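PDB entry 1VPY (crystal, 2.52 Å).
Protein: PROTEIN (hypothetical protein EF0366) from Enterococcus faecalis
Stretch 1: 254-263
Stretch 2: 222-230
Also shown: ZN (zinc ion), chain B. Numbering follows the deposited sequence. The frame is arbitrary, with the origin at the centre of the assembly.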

# COMPACT_ATOMS: atom_id res chain seq x y z
N ILE A 254 7.10 -0.72 1.27
CA ILE A 254 6.70 -0.16 2.55
C ILE A 254 6.95 -1.15 3.68
O ILE A 254 6.36 -2.24 3.71
CB ILE A 254 5.21 0.29 2.55
CG1 ILE A 254 4.98 1.43 1.54
CG2 ILE A 254 4.73 0.66 3.95
CD1 ILE A 254 5.92 2.63 1.65
N PHE A 255 7.83 -0.77 4.60
CA PHE A 255 8.01 -1.52 5.83
C PHE A 255 6.97 -1.04 6.84
O PHE A 255 6.99 0.12 7.26
CB PHE A 255 9.43 -1.36 6.37
CG PHE A 255 10.47 -2.12 5.60
CD1 PHE A 255 11.05 -1.57 4.45
CD2 PHE A 255 10.88 -3.38 6.01
CE1 PHE A 255 12.02 -2.28 3.72
CE2 PHE A 255 11.85 -4.10 5.30
CZ PHE A 255 12.41 -3.55 4.16
N ASN A 256 6.04 -1.92 7.19
CA ASN A 256 4.95 -1.58 8.08
C ASN A 256 4.99 -2.46 9.34
O ASN A 256 4.02 -2.54 10.10
CB ASN A 256 3.62 -1.72 7.32
CG ASN A 256 2.42 -1.29 8.13
OD1 ASN A 256 2.45 -0.27 8.82
ND2 ASN A 256 1.35 -2.06 8.04
N ASN A 257 6.12 -3.11 9.56
CA ASN A 257 6.31 -3.93 10.74
C ASN A 257 6.53 -3.03 11.94
O ASN A 257 6.97 -1.88 11.78
CB ASN A 257 7.48 -4.91 10.56
CG ASN A 257 8.76 -4.21 10.14
OD1 ASN A 257 8.77 -3.39 9.22
ND2 ASN A 257 9.85 -4.54 10.82
N ASN A 258 6.24 -3.53 13.13
CA ASN A 258 6.09 -2.64 14.27
C ASN A 258 7.34 -2.16 14.99
O ASN A 258 8.37 -2.83 15.04
CB ASN A 258 5.03 -3.13 15.25
CG ASN A 258 3.65 -2.69 14.85
OD1 ASN A 258 3.48 -1.80 14.02
ND2 ASN A 258 2.64 -3.32 15.43
N SER A 259 7.14 -1.00 15.60
CA SER A 259 8.15 -0.02 15.93
C SER A 259 8.74 0.58 14.66
O SER A 259 9.34 -0.12 13.83
CB SER A 259 9.23 -0.56 16.86
OG SER A 259 10.05 0.50 17.31
N GLY A 260 8.53 1.89 14.50
CA GLY A 260 9.10 2.65 13.40
C GLY A 260 10.61 2.51 13.36
O GLY A 260 11.20 2.52 12.28
N GLY A 261 11.22 2.38 14.53
CA GLY A 261 12.65 2.11 14.65
C GLY A 261 13.05 0.81 13.98
O GLY A 261 14.12 0.74 13.37
N ASP A 262 12.20 -0.21 14.09
CA ASP A 262 12.45 -1.51 13.47
C ASP A 262 12.27 -1.45 11.96
O ASP A 262 13.10 -1.96 11.21
CB ASP A 262 11.52 -2.58 14.06
CG ASP A 262 11.91 -2.98 15.46
OD1 ASP A 262 13.10 -3.24 15.71
OD2 ASP A 262 11.01 -3.03 16.33
N ALA A 263 11.19 -0.81 11.54
CA ALA A 263 10.90 -0.58 10.13
C ALA A 263 12.02 0.23 9.47
O ALA A 263 12.51 -0.15 8.41
CB ALA A 263 9.56 0.12 9.98
ZN ZN B . 18.70 -6.12 12.28
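Stretch 2 (222-230) KKRTLYHYN

Three side-chain hydrogen bonds fix stretch 2 on stretch 1, and the cleanest is made by an amide. N257 points its CA-to-CB bond toward stretch 2 and, with chi1 in the p well, sends ND2 to the backbone carbonyl of Y227: ND2 to O is 2.8 Å, with the hydrogen almost in line at 172°. Such a bond reads the path of the neighbouring chain and not its side chain. The second bond is specific to sequence. H228 ND1 donates to D262 OD1 at 2.9 Å, and the carboxylate oxygen lies at the edge of the imidazole, near its plane, where the ring nitrogen can use it. The other ring nitrogen, H228 NE2, binds the zinc ion at 2.3 Å. A histidine holding a metal through NE2 leaves ND1 free to donate, and here D262, from the first turn of a helix, accepts, so the ring is engaged at both nitrogens.

N258 works at the far end of the contact, where stretch 2 bends around its amide. Its ND2 makes a weak hydrogen bond to T225 O at 3.0 Å, bent to 133°, and also lies 2.7 Å from K222 O. K223 O is as near as 2.8 Å to the same ND2, but the angle is too poor for a bond; proximity alone is no measure of pairing. Water 1 accepts from N258 N at 2.8 Å and lies 2.8 Å from T225 O, bridging the two backbones.

The bonds follow the course of the chains. Stretch 2 has no regular helix or strand, yet from T225 to Y229 its backbone is extended. It runs roughly against the F255-N258 leg of stretch 1, then, because stretch 1 turns back at N258 and S259, in much the same direction as the leg from N258 to D262: L226 pairs with N258, CA to CA 4.8 Å, and H228 with D262, CA to CA 5.5 Å. Two residues of extended chain thus keep pace with four of stretch 1, because beyond N258 the latter turns through S259, the N-cap residue, into a helix. That first turn brings D262 back within reach of H228, while G260 and A263 make no contact.

Packing fills in around the polar contacts. The CB of L226 points sideways, but the end of the side chain comes nearer: L226 CD2 is 3.7 Å from N258 O and 3.8 Å from S259 CB, laying a methyl over the entry to the helix. At the other end, Y229 is buried; its CD2 lies 3.8 Å from N257 ND2 and 4.3 Å from F255 CE2, beside the edge of the phenylalanine ring and near its plane. Between them Y227 contributes chiefly its carbonyl, since the end of its side chain leads away.

The contact buries 463 Å², summed over both sides, and N258 gives up the most area. Its rules are economical: asparagine amides read carbonyls on an irregular chain, one acid accepts from a metal-binding histidine, and apolar contacts flank the polar ones, exposed at L226 and buried at F255 and Y229.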

# COMPACT_ATOMS: atom_id res chain seq x y z
N LYS A 222 -2.74 -4.74 18.12
CA LYS A 222 -1.82 -5.22 17.09
C LYS A 222 -0.76 -4.18 16.68
O LYS A 222 0.22 -4.50 15.99
CB LYS A 222 -2.59 -5.72 15.86
CG LYS A 222 -1.72 -6.40 14.78
CD LYS A 222 -2.54 -6.76 13.56
CE LYS A 222 -2.82 -5.56 12.68
NZ LYS A 222 -3.96 -5.86 11.78
N LYS A 223 -0.96 -2.93 17.10
CA LYS A 223 0.07 -1.89 16.98
C LYS A 223 1.22 -2.17 17.98
O LYS A 223 2.36 -1.75 17.75
CB LYS A 223 -0.53 -0.50 17.20
N ARG A 224 0.90 -2.88 19.06
CA ARG A 224 1.88 -3.31 20.07
C ARG A 224 2.41 -4.74 19.81
O ARG A 224 2.67 -5.49 20.76
CB ARG A 224 1.28 -3.18 21.48
N THR A 225 2.57 -5.09 18.54
CA THR A 225 3.01 -6.42 18.11
C THR A 225 4.29 -6.28 17.27
O THR A 225 4.25 -5.78 16.14
CB THR A 225 1.89 -7.16 17.30
OG1 THR A 225 0.87 -7.62 18.19
CG2 THR A 225 2.44 -8.34 16.53
N LEU A 226 5.42 -6.71 17.82
CA LEU A 226 6.72 -6.35 17.24
C LEU A 226 7.31 -7.44 16.37
O LEU A 226 7.26 -8.63 16.72
CB LEU A 226 7.72 -5.97 18.34
CG LEU A 226 7.38 -4.83 19.29
CD1 LEU A 226 8.35 -4.86 20.46
CD2 LEU A 226 7.44 -3.47 18.59
N TYR A 227 7.86 -7.03 15.23
CA TYR A 227 8.70 -7.90 14.43
C TYR A 227 9.84 -7.14 13.77
O TYR A 227 9.61 -6.22 13.00
CB TYR A 227 7.92 -8.67 13.36
CG TYR A 227 8.69 -9.86 12.85
CD1 TYR A 227 8.80 -11.02 13.61
CD2 TYR A 227 9.35 -9.82 11.62
CE1 TYR A 227 9.53 -12.12 13.15
CE2 TYR A 227 10.08 -10.91 11.15
CZ TYR A 227 10.17 -12.05 11.92
OH TYR A 227 10.88 -13.13 11.48
N HIS A 228 11.07 -7.53 14.10
CA HIS A 228 12.27 -6.98 13.49
C HIS A 228 12.84 -8.03 12.54
O HIS A 228 13.31 -9.08 12.97
CB HIS A 228 13.29 -6.60 14.58
CG HIS A 228 14.60 -6.08 14.07
ND1 HIS A 228 14.94 -4.74 14.13
CD2 HIS A 228 15.67 -6.71 13.52
CE1 HIS A 228 16.15 -4.57 13.62
NE2 HIS A 228 16.61 -5.75 13.25
N TYR A 229 12.76 -7.76 11.24
CA TYR A 229 13.30 -8.65 10.21
C TYR A 229 14.80 -8.82 10.36
O TYR A 229 15.51 -7.85 10.64
CB TYR A 229 13.01 -8.10 8.82
CG TYR A 229 11.59 -8.25 8.33
CD1 TYR A 229 11.10 -9.49 7.96
CD2 TYR A 229 10.76 -7.14 8.19
CE1 TYR A 229 9.80 -9.63 7.49
CE2 TYR A 229 9.46 -7.27 7.72
CZ TYR A 229 8.98 -8.52 7.36
OH TYR A 229 7.70 -8.66 6.88
N ASN A 230 15.27 -10.04 10.16
CA ASN A 230 16.69 -10.35 10.31
C ASN A 230 17.42 -10.26 8.98
O ASN A 230 16.80 -9.99 7.95
CB ASN A 230 16.92 -11.72 10.98
CG ASN A 230 16.33 -12.88 10.17
OD1 ASN A 230 16.33 -12.87 8.94
ND2 ASN A 230 15.83 -13.88 10.88
O HOH W 1 5.20 -6.08 13.55